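Local structure of monovalent Na+/H+ antiporter subunit A (Dietzia sp. DQ12-45-1b, 7D3U) at residues B[756-761]-B[910-914]. The protein is subunit A of the Mrp complex and probably takes part in exchanging sodium ions for protons across the cell membrane. Sequence-based numbering, arbitrary orientation.
Sequences VILALH and DKLGG
Leu760 and Lys911 mark the nearest backbone approach between residues 756-761 and 910-914, with 7.0 Å separating Leu760 CA from Lys911 CA. Residues 756-761 lie in the last turns of helix 739-762, and 910-914 runs from the end of helix 890-912 into a loop at Gly913 and Gly914; within the first, the bond from Leu760 N to Val756 O (2.9 Å) keeps the helical repeat. The interface, 264 Å² summed over both sides, rests mainly on side-chain packing.

Leu760 and Lys911 both start out toward the opposing segment, and their side chains slide past each other in opposite directions. The CD1 branch of Leu760 does the touching: it lies 3.5 Å from Lys911 CB and also meets the carbonyl oxygen of that residue. The same methyl reaches Leu912 CD2 at 3.8 Å, so one leucine branch spans two consecutive residues. Val756 CG1, one helical turn earlier, approaches Lys911 CB more loosely.

These are two helices of the subunit's C-terminal part predicted to cross the membrane, the first within the MbhE-like region, packed near their ends with 148 residues between the segments. Subunit C adds a third surface, its Val88 packing on both Val756 and Leu912.

The lysine chain is bent at its middle (chi2 -98°, chi3 95°), which carries Lys911 CD past Ile757, 4.4 Å from Ile757 CG1, and swings the amine to His761. There Lys911 NZ stands 3.3 Å from His761 NE2 in an oblique position relative to the imidazole, the two side chains crossing at about a right angle. Ile757 CG2 lies 4.3 Å above the plane of the His761 ring on one face, offset toward its rim, while Pro457 of subunit D also packs on His761.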
ATOM      1  N   VAL B 756       1.696 -18.850   8.432  1.00 67.23           N
ATOM      2  CA  VAL B 756       2.421 -19.244   9.634  1.00 67.23           C
ATOM      3  C   VAL B 756       3.525 -20.230   9.279  1.00 67.23           C
ATOM      4  O   VAL B 756       4.659 -20.125   9.770  1.00 67.23           O
ATOM      5  CB  VAL B 756       1.450 -19.834  10.674  1.00 67.23           C
ATOM      6  CG1 VAL B 756       2.202 -20.654  11.706  1.00 67.23           C
ATOM      7  CG2 VAL B 756       0.660 -18.729  11.343  1.00 67.23           C
ATOM      8  N   ILE B 757       3.212 -21.199   8.415  1.00 68.64           N
ATOM      9  CA  ILE B 757       4.226 -22.155   7.972  1.00 68.64           C
ATOM     10  C   ILE B 757       5.388 -21.427   7.305  1.00 68.64           C
ATOM     11  O   ILE B 757       6.561 -21.667   7.618  1.00 68.64           O
ATOM     12  CB  ILE B 757       3.606 -23.201   7.029  1.00 68.64           C
ATOM     13  CG1 ILE B 757       2.590 -24.060   7.778  1.00 68.64           C
ATOM     14  CG2 ILE B 757       4.686 -24.072   6.423  1.00 68.64           C
ATOM     15  CD1 ILE B 757       2.119 -25.256   6.993  1.00 68.64           C
ATOM     16  N   LEU B 758       5.075 -20.519   6.379  1.00 69.06           N
ATOM     17  CA  LEU B 758       6.121 -19.792   5.665  1.00 69.06           C
ATOM     18  C   LEU B 758       6.945 -18.925   6.607  1.00 69.06           C
ATOM     19  O   LEU B 758       8.168 -18.830   6.465  1.00 69.06           O
ATOM     20  CB  LEU B 758       5.504 -18.938   4.561  1.00 69.06           C
ATOM     21  CG  LEU B 758       4.983 -19.689   3.340  1.00 69.06           C
ATOM     22  CD1 LEU B 758       4.515 -18.709   2.286  1.00 69.06           C
ATOM     23  CD2 LEU B 758       6.058 -20.600   2.785  1.00 69.06           C
ATOM     24  N   ALA B 759       6.293 -18.277   7.574  1.00 68.73           N
ATOM     25  CA  ALA B 759       7.003 -17.401   8.494  1.00 68.73           C
ATOM     26  C   ALA B 759       7.953 -18.191   9.381  1.00 68.73           C
ATOM     27  O   ALA B 759       9.107 -17.794   9.576  1.00 68.73           O
ATOM     28  CB  ALA B 759       6.007 -16.611   9.341  1.00 68.73           C
ATOM     29  N   LEU B 760       7.492 -19.317   9.924  1.00 68.45           N
ATOM     30  CA  LEU B 760       8.371 -20.117  10.765  1.00 68.45           C
ATOM     31  C   LEU B 760       9.366 -20.943   9.964  1.00 68.45           C
ATOM     32  O   LEU B 760      10.272 -21.538  10.557  1.00 68.45           O
ATOM     33  CB  LEU B 760       7.550 -21.023  11.680  1.00 68.45           C
ATOM     34  CG  LEU B 760       6.811 -20.242  12.765  1.00 68.45           C
ATOM     35  CD1 LEU B 760       6.260 -21.167  13.825  1.00 68.45           C
ATOM     36  CD2 LEU B 760       7.733 -19.213  13.392  1.00 68.45           C
ATOM     37  N   HIS B 761       9.222 -21.001   8.641  1.00 71.98           N
ATOM     38  CA  HIS B 761      10.279 -21.543   7.798  1.00 71.98           C
ATOM     39  C   HIS B 761      11.302 -20.493   7.396  1.00 71.98           C
ATOM     40  O   HIS B 761      12.459 -20.835   7.131  1.00 71.98           O
ATOM     41  CB  HIS B 761       9.685 -22.175   6.541  1.00 71.98           C
ATOM     42  CG  HIS B 761       9.343 -23.621   6.697  1.00 71.98           C
ATOM     43  ND1 HIS B 761       8.924 -24.405   5.644  1.00 71.98           N
ATOM     44  CD2 HIS B 761       9.358 -24.428   7.783  1.00 71.98           C
ATOM     45  CE1 HIS B 761       8.697 -25.633   6.075  1.00 71.98           C
ATOM     46  NE2 HIS B 761       8.952 -25.673   7.370  1.00 71.98           N
ATOM     47  N   ASP B 910       1.549 -27.156  15.805  1.00 77.46           N
ATOM     48  CA  ASP B 910       2.750 -27.945  15.569  1.00 77.46           C
ATOM     49  C   ASP B 910       3.959 -27.074  15.263  1.00 77.46           C
ATOM     50  O   ASP B 910       5.087 -27.454  15.596  1.00 77.46           O
ATOM     51  CB  ASP B 910       2.513 -28.929  14.423  1.00 77.46           C
ATOM     52  CG  ASP B 910       3.800 -29.511  13.882  1.00 77.46           C
ATOM     53  OD1 ASP B 910       4.550 -30.128  14.665  1.00 77.46           O
ATOM     54  OD2 ASP B 910       4.069 -29.345  12.676  1.00 77.46           O
ATOM     55  N   LYS B 911       3.758 -25.910  14.644  1.00 74.49           N
ATOM     56  CA  LYS B 911       4.899 -25.065  14.315  1.00 74.49           C
ATOM     57  C   LYS B 911       5.341 -24.224  15.507  1.00 74.49           C
ATOM     58  O   LYS B 911       6.543 -24.036  15.723  1.00 74.49           O
ATOM     59  CB  LYS B 911       4.561 -24.173  13.122  1.00 74.49           C
ATOM     60  CG  LYS B 911       4.282 -24.929  11.836  1.00 74.49           C
ATOM     61  CD  LYS B 911       5.505 -24.966  10.937  1.00 74.49           C
ATOM     62  CE  LYS B 911       6.299 -26.243  11.133  1.00 74.49           C
ATOM     63  NZ  LYS B 911       7.399 -26.366  10.140  1.00 74.49           N
ATOM     64  N   LEU B 912       4.391 -23.714  16.289  1.00 74.08           N
ATOM     65  CA  LEU B 912       4.716 -22.860  17.423  1.00 74.08           C
ATOM     66  C   LEU B 912       4.983 -23.640  18.702  1.00 74.08           C
ATOM     67  O   LEU B 912       5.755 -23.178  19.548  1.00 74.08           O
ATOM     68  CB  LEU B 912       3.587 -21.858  17.671  1.00 74.08           C
ATOM     69  CG  LEU B 912       3.526 -20.663  16.722  1.00 74.08           C
ATOM     70  CD1 LEU B 912       2.221 -19.910  16.897  1.00 74.08           C
ATOM     71  CD2 LEU B 912       4.709 -19.744  16.956  1.00 74.08           C
ATOM     72  N   GLY B 913       4.364 -24.806  18.869  1.00 77.94           N
ATOM     73  CA  GLY B 913       4.538 -25.579  20.081  1.00 77.94           C
ATOM     74  C   GLY B 913       5.940 -26.122  20.262  1.00 77.94           C
ATOM     75  O   GLY B 913       6.379 -26.993  19.507  1.00 77.94           O
ATOM     76  N   GLY B 914       6.653 -25.615  21.262  1.00 84.93           N
ATOM     77  CA  GLY B 914       7.995 -26.083  21.531  1.00 84.93           C
ATOM     78  C   GLY B 914       8.983 -25.668  20.451  1.00 84.93           C
ATOM     79  O   GLY B 914       8.718 -24.809  19.610  1.00 84.93           O
TER